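Local atomic coordinates of endonuclease V (Streptomyces avermitilis, PDB entry 3GOC), a protein that probably repairs deaminated DNA by nicking it at the second phosphodiester bond 3' to a deoxyinosine, with magnesium as cofactor. Residues E16-Q21 with P86-F91; P33-G38 with C197-A202; R53-A58 with T75-V80; V112-G117 with V141-F146. All blocks are in the same frame, centred on the assembly; numbering follows the deposited sequence.

Interaction 1: residues E16-Q21 with P86-F91; sequences EARAVQ and PGLLAF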
loop_
_atom_site.group_PDB
_atom_site.type_symbol
_atom_site.label_atom_id
_atom_site.label_comp_id
_atom_site.label_asym_id
_atom_site.label_seq_id
_atom_site.Cartn_x
_atom_site.Cartn_y
_atom_site.Cartn_z
ATOM N N GLU A 16 -30.226 -24.844 -2.200
ATOM C CA GLU A 16 -29.571 -24.937 -0.895
ATOM C C GLU A 16 -28.344 -24.038 -0.842
ATOM O O GLU A 16 -28.101 -23.363 0.160
ATOM C CB GLU A 16 -29.146 -26.380 -0.602
ATOM C CG GLU A 16 -30.291 -27.380 -0.605
ATOM C CD GLU A 16 -29.852 -28.800 -0.298
ATOM O OE1 GLU A 16 -28.660 -29.130 -0.489
ATOM O OE2 GLU A 16 -30.709 -29.605 0.124
ATOM N N ALA A 17 -27.572 -24.028 -1.923
ATOM C CA ALA A 17 -26.367 -23.209 -1.969
ATOM C C ALA A 17 -26.702 -21.723 -1.889
ATOM O O ALA A 17 -26.064 -20.979 -1.145
ATOM C CB ALA A 17 -25.563 -23.512 -3.241
ATOM N N ARG A 18 -27.693 -21.284 -2.663
ATOM C CA ARG A 18 -28.081 -19.880 -2.624
ATOM C C ARG A 18 -28.590 -19.524 -1.230
ATOM O O ARG A 18 -28.352 -18.420 -0.737
ATOM C CB ARG A 18 -29.165 -19.576 -3.661
ATOM C CG ARG A 18 -28.684 -19.656 -5.102
ATOM C CD ARG A 18 -29.669 -18.964 -6.031
ATOM N NE ARG A 18 -31.002 -19.555 -5.945
ATOM C CZ ARG A 18 -31.412 -20.586 -6.676
ATOM N NH1 ARG A 18 -32.636 -21.064 -6.520
ATOM N NH2 ARG A 18 -30.604 -21.127 -7.577
ATOM N N ALA A 19 -29.284 -20.462 -0.592
ATOM C CA ALA A 19 -29.807 -20.231 0.750
ATOM C C ALA A 19 -28.652 -20.028 1.727
ATOM O O ALA A 19 -28.738 -19.192 2.626
ATOM C CB ALA A 19 -30.677 -21.409 1.187
ATOM N N VAL A 20 -27.575 -20.789 1.550
ATOM C CA VAL A 20 -26.407 -20.657 2.419
ATOM C C VAL A 20 -25.802 -19.273 2.214
ATOM O O VAL A 20 -25.434 -18.597 3.174
ATOM C CB VAL A 20 -25.333 -21.745 2.118
ATOM C CG1 VAL A 20 -24.047 -21.445 2.889
ATOM C CG2 VAL A 20 -25.859 -23.122 2.505
ATOM N N GLN A 21 -25.709 -18.840 0.961
ATOM C CA GLN A 21 -25.150 -17.522 0.671
ATOM C C GLN A 21 -25.958 -16.409 1.325
ATOM O O GLN A 21 -25.389 -15.508 1.936
ATOM C CB GLN A 21 -25.097 -17.279 -0.839
ATOM C CG GLN A 21 -24.221 -18.258 -1.602
ATOM C CD GLN A 21 -24.138 -17.916 -3.075
ATOM O OE1 GLN A 21 -25.156 -17.661 -3.715
ATOM N NE2 GLN A 21 -22.928 -17.928 -3.628
ATOM N N PRO A 86 -22.304 -21.078 -12.336
ATOM C CA PRO A 86 -21.887 -19.684 -12.172
ATOM C C PRO A 86 -22.665 -19.028 -11.036
ATOM O O PRO A 86 -23.884 -19.173 -10.942
ATOM C CB PRO A 86 -22.206 -19.076 -13.531
ATOM C CG PRO A 86 -21.889 -20.223 -14.462
ATOM C CD PRO A 86 -22.544 -21.396 -13.757
ATOM N N GLY A 87 -21.949 -18.313 -10.174
ATOM C CA GLY A 87 -22.587 -17.662 -9.044
ATOM C C GLY A 87 -22.462 -18.489 -7.778
ATOM O O GLY A 87 -22.653 -17.982 -6.671
ATOM N N LEU A 88 -22.137 -19.769 -7.941
ATOM C CA LEU A 88 -21.975 -20.685 -6.809
ATOM C C LEU A 88 -20.650 -21.430 -6.904
ATOM O O LEU A 88 -20.491 -22.500 -6.319
ATOM C CB LEU A 88 -23.116 -21.706 -6.793
ATOM C CG LEU A 88 -24.544 -21.162 -6.710
ATOM C CD1 LEU A 88 -25.527 -22.308 -6.896
ATOM C CD2 LEU A 88 -24.780 -20.478 -5.369
ATOM N N LEU A 89 -19.699 -20.856 -7.631
ATOM C CA LEU A 89 -18.406 -21.493 -7.832
ATOM C C LEU A 89 -17.599 -21.755 -6.564
ATOM O O LEU A 89 -16.814 -22.704 -6.513
ATOM C CB LEU A 89 -17.577 -20.667 -8.815
ATOM C CG LEU A 89 -18.172 -20.541 -10.221
ATOM C CD1 LEU A 89 -17.197 -19.790 -11.106
ATOM C CD2 LEU A 89 -18.458 -21.918 -10.792
ATOM N N ALA A 90 -17.791 -20.931 -5.540
ATOM C CA ALA A 90 -17.056 -21.110 -4.295
ATOM C C ALA A 90 -17.400 -22.421 -3.601
ATOM O O ALA A 90 -16.584 -22.971 -2.856
ATOM C CB ALA A 90 -17.325 -19.949 -3.352
ATOM N N PHE A 91 -18.608 -22.923 -3.828
ATOM C CA PHE A 91 -18.995 -24.170 -3.185
ATOM C C PHE A 91 -18.200 -25.376 -3.661
ATOM O O PHE A 91 -18.266 -26.448 -3.058
ATOM C CB PHE A 91 -20.494 -24.420 -3.343
ATOM C CG PHE A 91 -21.336 -23.494 -2.519
ATOM C CD1 PHE A 91 -21.740 -22.259 -3.025
ATOM C CD2 PHE A 91 -21.684 -23.834 -1.212
ATOM C CE1 PHE A 91 -22.476 -21.369 -2.237
ATOM C CE2 PHE A 91 -22.416 -22.957 -0.415
ATOM C CZ PHE A 91 -22.817 -21.720 -0.929
HETATM O O HOH W 1 -25.581 -17.055 -6.353
#

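Interaction 2: residues P33-G38 with C197-A202; sequences PGPPPG and CAHTLA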
loop_
_atom_site.group_PDB
_atom_site.type_symbol
_atom_site.label_atom_id
_atom_site.label_comp_id
_atom_site.label_asym_id
_atom_site.label_seq_id
_atom_site.Cartn_x
_atom_site.Cartn_y
_atom_site.Cartn_z
ATOM N N PRO A 33 -12.237 -1.084 9.144
ATOM C CA PRO A 33 -11.175 -0.698 8.208
ATOM C C PRO A 33 -10.210 -1.824 7.865
ATOM O O PRO A 33 -9.905 -2.056 6.691
ATOM C CB PRO A 33 -10.496 0.461 8.928
ATOM C CG PRO A 33 -11.674 1.120 9.616
ATOM C CD PRO A 33 -12.381 -0.078 10.211
ATOM N N GLY A 34 -9.732 -2.525 8.885
ATOM C CA GLY A 34 -8.810 -3.618 8.652
ATOM C C GLY A 34 -7.381 -3.263 9.008
ATOM O O GLY A 34 -7.087 -2.122 9.362
ATOM N N PRO A 35 -6.464 -4.233 8.912
ATOM C CA PRO A 35 -5.056 -3.999 9.233
ATOM C C PRO A 35 -4.356 -3.141 8.182
ATOM O O PRO A 35 -4.757 -3.108 7.020
ATOM C CB PRO A 35 -4.488 -5.411 9.304
ATOM C CG PRO A 35 -5.261 -6.114 8.221
ATOM C CD PRO A 35 -6.678 -5.611 8.435
ATOM N N PRO A 36 -3.306 -2.415 8.585
ATOM C CA PRO A 36 -2.588 -1.576 7.626
ATOM C C PRO A 36 -1.635 -2.411 6.780
ATOM O O PRO A 36 -1.268 -3.527 7.148
ATOM C CB PRO A 36 -1.843 -0.596 8.524
ATOM C CG PRO A 36 -1.526 -1.437 9.715
ATOM C CD PRO A 36 -2.825 -2.174 9.956
ATOM N N PRO A 37 -1.239 -1.890 5.615
ATOM C CA PRO A 37 -0.318 -2.652 4.775
ATOM C C PRO A 37 1.104 -2.522 5.316
ATOM O O PRO A 37 1.383 -1.654 6.145
ATOM C CB PRO A 37 -0.476 -1.987 3.410
ATOM C CG PRO A 37 -0.710 -0.564 3.776
ATOM C CD PRO A 37 -1.705 -0.679 4.922
ATOM N N GLY A 38 1.992 -3.399 4.862
ATOM C CA GLY A 38 3.380 -3.330 5.283
ATOM C C GLY A 38 3.737 -3.830 6.670
ATOM O O GLY A 38 4.859 -3.615 7.124
ATOM N N CYS A 197 -7.447 -1.494 -1.248
ATOM C CA CYS A 197 -6.615 -0.899 -2.285
ATOM C C CYS A 197 -5.182 -0.726 -1.799
ATOM O O CYS A 197 -4.232 -0.993 -2.537
ATOM C CB CYS A 197 -7.173 0.455 -2.704
ATOM S SG CYS A 197 -8.640 0.324 -3.727
ATOM N N ALA A 198 -5.025 -0.277 -0.555
ATOM C CA ALA A 198 -3.702 -0.074 0.018
ATOM C C ALA A 198 -2.922 -1.382 0.045
ATOM O O ALA A 198 -1.740 -1.414 -0.290
ATOM C CB ALA A 198 -3.823 0.501 1.430
ATOM N N HIS A 199 -3.577 -2.471 0.433
ATOM C CA HIS A 199 -2.889 -3.758 0.471
ATOM C C HIS A 199 -2.528 -4.215 -0.934
ATOM O O HIS A 199 -1.438 -4.736 -1.173
ATOM C CB HIS A 199 -3.763 -4.810 1.160
ATOM C CG HIS A 199 -3.649 -4.790 2.653
ATOM N ND1 HIS A 199 -2.589 -5.362 3.324
ATOM C CD2 HIS A 199 -4.425 -4.213 3.600
ATOM C CE1 HIS A 199 -2.717 -5.136 4.621
ATOM N NE2 HIS A 199 -3.823 -4.440 4.814
ATOM N N THR A 200 -3.446 -4.018 -1.874
ATOM C CA THR A 200 -3.194 -4.430 -3.245
ATOM C C THR A 200 -1.999 -3.666 -3.822
ATOM O O THR A 200 -1.145 -4.258 -4.492
ATOM C CB THR A 200 -4.462 -4.222 -4.112
ATOM O OG1 THR A 200 -5.546 -4.965 -3.537
ATOM C CG2 THR A 200 -4.243 -4.730 -5.528
ATOM N N LEU A 201 -1.925 -2.359 -3.565
ATOM C CA LEU A 201 -0.792 -1.572 -4.067
ATOM C C LEU A 201 0.503 -2.042 -3.408
ATOM O O LEU A 201 1.533 -2.171 -4.068
ATOM C CB LEU A 201 -0.991 -0.079 -3.786
ATOM C CG LEU A 201 -2.091 0.639 -4.574
ATOM C CD1 LEU A 201 -2.162 2.092 -4.121
ATOM C CD2 LEU A 201 -1.800 0.558 -6.077
ATOM N N ALA A 202 0.450 -2.306 -2.104
ATOM C CA ALA A 202 1.639 -2.751 -1.389
ATOM C C ALA A 202 2.129 -4.109 -1.886
ATOM O O ALA A 202 3.295 -4.456 -1.703
ATOM C CB ALA A 202 1.362 -2.798 0.111
#

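Interaction 3: residues R53-A58 with T75-V80; sequences RDVVVA and TAVGEV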
loop_
_atom_site.group_PDB
_atom_site.type_symbol
_atom_site.label_atom_id
_atom_site.label_comp_id
_atom_site.label_asym_id
_atom_site.label_seq_id
_atom_site.Cartn_x
_atom_site.Cartn_y
_atom_site.Cartn_z
ATOM N N ARG A 53 -9.745 -35.581 -13.408
ATOM C CA ARG A 53 -10.443 -36.130 -12.253
ATOM C C ARG A 53 -11.104 -34.998 -11.478
ATOM O O ARG A 53 -10.662 -33.852 -11.549
ATOM C CB ARG A 53 -9.483 -36.936 -11.370
ATOM C CG ARG A 53 -8.172 -36.270 -11.036
ATOM C CD ARG A 53 -7.064 -37.320 -11.044
ATOM N NE ARG A 53 -5.913 -36.937 -10.232
ATOM C CZ ARG A 53 -5.871 -37.032 -8.906
ATOM N NH1 ARG A 53 -6.917 -37.500 -8.238
ATOM N NH2 ARG A 53 -4.782 -36.661 -8.249
ATOM N N ASP A 54 -12.169 -35.325 -10.755
ATOM C CA ASP A 54 -12.930 -34.335 -9.996
ATOM C C ASP A 54 -12.200 -33.899 -8.731
ATOM O O ASP A 54 -12.714 -34.049 -7.622
ATOM C CB ASP A 54 -14.305 -34.906 -9.630
ATOM C CG ASP A 54 -15.397 -33.852 -9.629
ATOM O OD1 ASP A 54 -16.514 -34.149 -9.152
ATOM O OD2 ASP A 54 -15.147 -32.730 -10.116
ATOM N N VAL A 55 -11.006 -33.347 -8.908
ATOM C CA VAL A 55 -10.206 -32.902 -7.778
ATOM C C VAL A 55 -9.784 -31.442 -7.927
ATOM O O VAL A 55 -9.634 -30.936 -9.040
ATOM C CB VAL A 55 -8.946 -33.789 -7.626
ATOM C CG1 VAL A 55 -8.105 -33.312 -6.459
ATOM C CG2 VAL A 55 -9.363 -35.240 -7.418
ATOM N N VAL A 56 -9.621 -30.766 -6.795
ATOM C CA VAL A 56 -9.191 -29.379 -6.780
ATOM C C VAL A 56 -8.066 -29.262 -5.759
ATOM O O VAL A 56 -8.094 -29.911 -4.714
ATOM C CB VAL A 56 -10.374 -28.412 -6.432
ATOM C CG1 VAL A 56 -11.001 -28.785 -5.096
ATOM C CG2 VAL A 56 -9.880 -26.968 -6.426
ATOM N N VAL A 57 -7.055 -28.470 -6.090
ATOM C CA VAL A 57 -5.918 -28.282 -5.199
ATOM C C VAL A 57 -5.824 -26.824 -4.799
ATOM O O VAL A 57 -5.830 -25.935 -5.650
ATOM C CB VAL A 57 -4.599 -28.708 -5.879
ATOM C CG1 VAL A 57 -3.414 -28.317 -5.005
ATOM C CG2 VAL A 57 -4.603 -30.217 -6.107
ATOM N N ALA A 58 -5.751 -26.583 -3.496
ATOM C CA ALA A 58 -5.658 -25.227 -2.982
ATOM C C ALA A 58 -4.288 -24.965 -2.392
ATOM O O ALA A 58 -3.635 -25.876 -1.879
ATOM C CB ALA A 58 -6.717 -25.001 -1.921
ATOM N N THR A 75 -0.535 -26.638 1.054
ATOM C CA THR A 75 -1.482 -26.991 0.007
ATOM C C THR A 75 -2.377 -28.108 0.518
ATOM O O THR A 75 -2.082 -28.753 1.527
ATOM C CB THR A 75 -0.778 -27.479 -1.285
ATOM O OG1 THR A 75 0.026 -28.627 -0.992
ATOM C CG2 THR A 75 0.085 -26.382 -1.875
ATOM N N ALA A 76 -3.481 -28.322 -0.183
ATOM C CA ALA A 76 -4.419 -29.375 0.172
ATOM C C ALA A 76 -5.073 -29.871 -1.109
ATOM O O ALA A 76 -5.260 -29.107 -2.055
ATOM C CB ALA A 76 -5.478 -28.843 1.126
ATOM N N VAL A 77 -5.396 -31.157 -1.136
ATOM C CA VAL A 77 -6.040 -31.769 -2.288
ATOM C C VAL A 77 -7.443 -32.151 -1.847
ATOM O O VAL A 77 -7.613 -32.745 -0.784
ATOM C CB VAL A 77 -5.292 -33.037 -2.733
ATOM C CG1 VAL A 77 -6.033 -33.696 -3.878
ATOM C CG2 VAL A 77 -3.871 -32.679 -3.157
ATOM N N GLY A 78 -8.449 -31.803 -2.641
ATOM C CA GLY A 78 -9.804 -32.140 -2.249
ATOM C C GLY A 78 -10.716 -32.586 -3.373
ATOM O O GLY A 78 -10.407 -32.412 -4.550
ATOM N N GLU A 79 -11.837 -33.190 -2.998
ATOM C CA GLU A 79 -12.834 -33.622 -3.965
ATOM C C GLU A 79 -13.655 -32.379 -4.296
ATOM O O GLU A 79 -14.058 -31.646 -3.391
ATOM C CB GLU A 79 -13.754 -34.677 -3.346
ATOM C CG GLU A 79 -13.101 -36.026 -3.092
ATOM C CD GLU A 79 -14.013 -36.964 -2.323
ATOM O OE1 GLU A 79 -15.239 -36.918 -2.558
ATOM O OE2 GLU A 79 -13.508 -37.758 -1.498
ATOM N N VAL A 80 -13.888 -32.125 -5.581
ATOM C CA VAL A 80 -14.696 -30.973 -5.961
ATOM C C VAL A 80 -16.039 -31.184 -5.270
ATOM O O VAL A 80 -16.700 -32.209 -5.456
ATOM C CB VAL A 80 -14.844 -30.884 -7.486
ATOM C CG1 VAL A 80 -15.837 -29.790 -7.855
ATOM C CG2 VAL A 80 -13.485 -30.591 -8.101
HETATM O O HOH W 2 -16.517 -34.809 -6.370
#

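Interaction 4: residues V112-G117 with V141-F146; sequences VCDGYG and VAKNPF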
loop_
_atom_site.group_PDB
_atom_site.type_symbol
_atom_site.label_atom_id
_atom_site.label_comp_id
_atom_site.label_asym_id
_atom_site.label_seq_id
_atom_site.Cartn_x
_atom_site.Cartn_y
_atom_site.Cartn_z
ATOM N N VAL A 112 -5.775 -12.656 0.795
ATOM C CA VAL A 112 -6.034 -12.048 -0.504
ATOM C C VAL A 112 -6.388 -13.165 -1.482
ATOM O O VAL A 112 -5.551 -14.008 -1.806
ATOM C CB VAL A 112 -4.786 -11.283 -1.018
ATOM C CG1 VAL A 112 -5.091 -10.610 -2.352
ATOM C CG2 VAL A 112 -4.351 -10.246 0.022
ATOM N N CYS A 113 -7.638 -13.178 -1.939
ATOM C CA CYS A 113 -8.102 -14.195 -2.880
ATOM C C CYS A 113 -7.979 -13.726 -4.317
ATOM O O CYS A 113 -8.151 -12.544 -4.614
ATOM C CB CYS A 113 -9.570 -14.538 -2.611
ATOM S SG CYS A 113 -9.905 -15.192 -0.975
ATOM N N ASP A 114 -7.655 -14.658 -5.208
ATOM C CA ASP A 114 -7.572 -14.347 -6.630
ATOM C C ASP A 114 -9.014 -14.529 -7.084
ATOM O O ASP A 114 -9.410 -15.603 -7.540
ATOM C CB ASP A 114 -6.675 -15.347 -7.356
ATOM C CG ASP A 114 -6.627 -15.104 -8.852
ATOM O OD1 ASP A 114 -6.297 -16.045 -9.612
ATOM O OD2 ASP A 114 -6.912 -13.971 -9.286
ATOM N N GLY A 115 -9.797 -13.469 -6.948
ATOM C CA GLY A 115 -11.200 -13.542 -7.293
ATOM C C GLY A 115 -11.962 -12.364 -6.730
ATOM O O GLY A 115 -11.429 -11.256 -6.659
ATOM N N TYR A 116 -13.199 -12.611 -6.307
ATOM C CA TYR A 116 -14.062 -11.546 -5.805
ATOM C C TYR A 116 -14.689 -11.776 -4.429
ATOM O O TYR A 116 -14.817 -12.909 -3.957
ATOM C CB TYR A 116 -15.202 -11.295 -6.805
ATOM C CG TYR A 116 -14.786 -11.270 -8.267
ATOM C CD1 TYR A 116 -14.588 -12.453 -8.976
ATOM C CD2 TYR A 116 -14.568 -10.068 -8.930
ATOM C CE1 TYR A 116 -14.179 -12.442 -10.309
ATOM C CE2 TYR A 116 -14.160 -10.040 -10.263
ATOM C CZ TYR A 116 -13.964 -11.228 -10.945
ATOM O OH TYR A 116 -13.532 -11.201 -12.250
ATOM N N GLY A 117 -15.076 -10.671 -3.799
ATOM C CA GLY A 117 -15.737 -10.715 -2.507
ATOM C C GLY A 117 -17.171 -10.242 -2.713
ATOM O O GLY A 117 -18.006 -10.983 -3.229
ATOM N N VAL A 141 -8.880 -9.799 -5.278
ATOM C CA VAL A 141 -8.226 -9.032 -6.326
ATOM C C VAL A 141 -8.353 -9.923 -7.548
ATOM O O VAL A 141 -7.870 -11.058 -7.553
ATOM C CB VAL A 141 -6.736 -8.753 -6.048
ATOM C CG1 VAL A 141 -6.148 -7.969 -7.220
ATOM C CG2 VAL A 141 -6.578 -7.948 -4.760
ATOM N N ALA A 142 -9.026 -9.415 -8.574
ATOM C CA ALA A 142 -9.264 -10.181 -9.797
ATOM C C ALA A 142 -8.612 -9.569 -11.025
ATOM O O ALA A 142 -8.440 -8.356 -11.106
ATOM C CB ALA A 142 -10.761 -10.324 -10.022
ATOM N N LYS A 143 -8.265 -10.428 -11.983
ATOM C CA LYS A 143 -7.598 -10.019 -13.222
ATOM C C LYS A 143 -8.538 -9.433 -14.270
ATOM O O LYS A 143 -8.096 -8.683 -15.135
ATOM C CB LYS A 143 -6.860 -11.211 -13.850
ATOM C CG LYS A 143 -5.890 -11.921 -12.934
ATOM C CD LYS A 143 -5.458 -13.244 -13.547
ATOM C CE LYS A 143 -4.663 -14.097 -12.577
ATOM N NZ LYS A 143 -3.360 -13.484 -12.246
ATOM N N ASN A 144 -9.819 -9.787 -14.206
ATOM C CA ASN A 144 -10.796 -9.272 -15.163
ATOM C C ASN A 144 -12.001 -8.745 -14.391
ATOM O O ASN A 144 -12.221 -9.126 -13.244
ATOM C CB ASN A 144 -11.208 -10.355 -16.172
ATOM C CG ASN A 144 -12.045 -11.453 -15.558
ATOM O OD1 ASN A 144 -13.150 -11.216 -15.067
ATOM N ND2 ASN A 144 -11.529 -12.672 -15.595
ATOM N N PRO A 145 -12.803 -7.863 -15.013
ATOM C CA PRO A 145 -13.981 -7.271 -14.374
ATOM C C PRO A 145 -15.261 -8.093 -14.361
ATOM O O PRO A 145 -16.294 -7.607 -13.906
ATOM C CB PRO A 145 -14.153 -5.976 -15.151
ATOM C CG PRO A 145 -13.822 -6.413 -16.542
ATOM C CD PRO A 145 -12.581 -7.272 -16.347
ATOM N N PHE A 146 -15.196 -9.335 -14.832
ATOM C CA PHE A 146 -16.385 -10.176 -14.879
ATOM C C PHE A 146 -17.423 -9.411 -15.703
ATOM O O PHE A 146 -17.116 -8.918 -16.787
ATOM C CB PHE A 146 -16.923 -10.431 -13.466
ATOM C CG PHE A 146 -17.993 -11.487 -13.406
ATOM C CD1 PHE A 146 -19.113 -11.314 -12.597
ATOM C CD2 PHE A 146 -17.877 -12.658 -14.152
ATOM C CE1 PHE A 146 -20.109 -12.291 -12.535
ATOM C CE2 PHE A 146 -18.865 -13.643 -14.096
ATOM C CZ PHE A 146 -19.982 -13.459 -13.286
HETATM O O HOH W 3 -8.543 -13.183 -11.340
HETATM O O HOH W 4 -10.925 -12.479 -12.710
#

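Interaction 1: residues E16-Q21 with P86-F91
A17, near the start of helical segment 16-21, offers one methyl to two partners. A17 CB stands over the centre of one face of the F91 ring, 3.9 Å from its centroid and 11° off the normal, which defines a CH-pi contact. The same carbon, A17 CB, lies 3.8 Å from L88 CD2, with L88 CD1 close by. A17 O comes to 3.3 Å from F91 CZ while accepting the helical bond from Q21 N. R18 directs its CB away, and R18 CG touches L88 CD2. V20 borders the ring instead: its CG1 lies in the plane of F91 at the edge, and V20 CB is 4.0 Å from F91 CZ. Q21 brings the polar part. Its CG is anti to the carbonyl carbon (chi1 -62°) and meets the ring edge, Q21 CG to F91 CE1 being 3.6 Å; the extended chain beyond carries the amide past the ring to G87. There Q21 NE2 donates to G87 O at 3.1 Å and 161°, within the carbonyl plane. A water donating to both Q21 OE1 and G87 O ties down the other end of the amide, so its rotation is fixed. G87 O also accepts from H120 NE2, giving it three donors. The contact thus joins helix 14-24 to the loop between strand 70-79 and helix 94-102, and F91 also meets H129 of helix 126-134 edge-to-face.

Interaction 2: residues P33-G38 with C197-A202
Segment 33-38 passes helix 193-202 with P35, P36 and P37 in polyproline II-like backbone angles, coming nearest where P37 CA lies 5.1 Å from H199 CA. The imidazole of H199 carries the contact. Its CG is anti to the carbonyl carbon (chi1 -84°), and the ring reaches out to the proline run, where H199 NE2 donates to P35 O at 2.7 Å and 163°. P35 O lies in the ring plane, whereas the donor sits well above the carbonyl plane of P35. One face of the imidazole takes P37 CB, 4.1 Å from the centroid and offset toward the rim, a CH-pi contact. The same proline rests on two alanines one helical turn apart: P37 CG is 4.0 Å from A198 CB, and P37 CB is 3.9 Å from A202 CB. An alanine in place of H199 would remove the bond to P35 O and the ring face against P37, and would probably loosen the proline run from the helix. P36 and P37 also pack on R190 and G135 of the second subunit. This is packing of a polyproline II-like run on a helix, away from the annotated sites; it joins the loop that precedes strand 41-49 to helix 193-202 beside the second subunit, in an RNase H-like fold.

Interaction 3: residues R53-A58 with T75-V80
Five backbone hydrogen bonds join the two segments, and four of them belong to two antiparallel hydrogen-bonded pairs. In the first, V56 N donates to G78 O at 2.9 Å and G78 N returns to V56 O at 2.8 Å, nearly along the C=O axis. In the second, A58 N meets A76 O at 2.9 Å and A76 N meets A58 O at 3.0 Å. The fifth lies past the regular ladder: V80 N points almost straight at D54 O (3.0 Å, 176°). V80 N stands above the carbonyl plane of D54, which is the centre of an inverse gamma turn. A water donating to D54 OD1 and V80 O closes the same end. There the side chains of D54 and V80 cross at about a right angle, D54 OD2 lying 3.2 Å from V80 CB. Further along, V57 and V77 form a non-hydrogen-bonded pair and lie alongside each other, V57 CG2 to V77 CG2 measuring 3.9 Å. Across the diagonal the fit is tight, with V55 CG1 only 3.3 Å from V77 CG1. Helix 211-228 covers V57, while helix 94-102 packs on V56, A58 and A76 on the other face of the sheet. No charged pair links the segments: the main chain sets the register of this hairpin, and its mostly apolar side chains let helices pack on both faces of the sheet.

Interaction 4: residues V112-G117 with V141-F146
The Y116 ring receives A142 CB over one face, 3.8 Å from the centroid and displaced toward the rim; the closest approach is Y116 CE2 to A142 CB, 3.4 Å. N144 O lies at the ring's edge, near its plane, where Y116 OH donates to N144 O at 2.6 Å from above that carbonyl plane. F146 CB packs obliquely near Y116 CZ, at 4.0 Å. The hydroxyl also accepts from a water that accepts in turn from N144 N. The N144 amide plane is 48° from the ring, and N144 OD1 accepts from F146 N at 2.8 Å, an Asx turn that holds the bend after strand 138-142. A leucine in place of Y116 would lack the hydroxyl that grips N144 O and the aromatic face on A142, and would probably leave this bend less firmly tied to segment 112-117. Nearer the strands, V141 N donates to C113 O at 2.9 Å and 168°, whereas G115 N to V141 O is weak. V112 CG1 and V141 CG2 lie side by side, 3.9 Å apart. D114 holds its carboxylate anti to the backbone N (chi1 177°), and a water links D114 OD2 to K143 N. K143 NZ stays 4.6 Å from D114 OD2, too far for contact; the bound magnesium, and to a lesser extent the lysine charge, would be expected to favour ionised D114. The strands belong to a beta-alpha-beta unit through helix 126-134; D114 and D46 bind one magnesium ion, and D46 and D217 another, an acidic cluster characteristic of RNase H-like nucleases.

Interactions 3 and 4 are local pairings in the mixed sheet: 3, a hairpin, joins strands 55-64 and 70-79 at one border; 4, in a beta-alpha-beta unit, joins strands 110-114 and 138-142, about 20 Å away between centres. Interactions 1 and 2, on opposite sides of the chain's centre and about 28 Å apart between centres, tie helix 14-24 and helix 193-202 to loops more distant in sequence. Along the chain, the span of interaction 1 encloses 3 and ends before 4; the span of interaction 2 encloses 3 and 4 and crosses that of 1. Only interactions 2 and 4 touch, T200 OG1 to V141 CG2 at 3.4 Å. Metal-binding D114 lies inside the sheet.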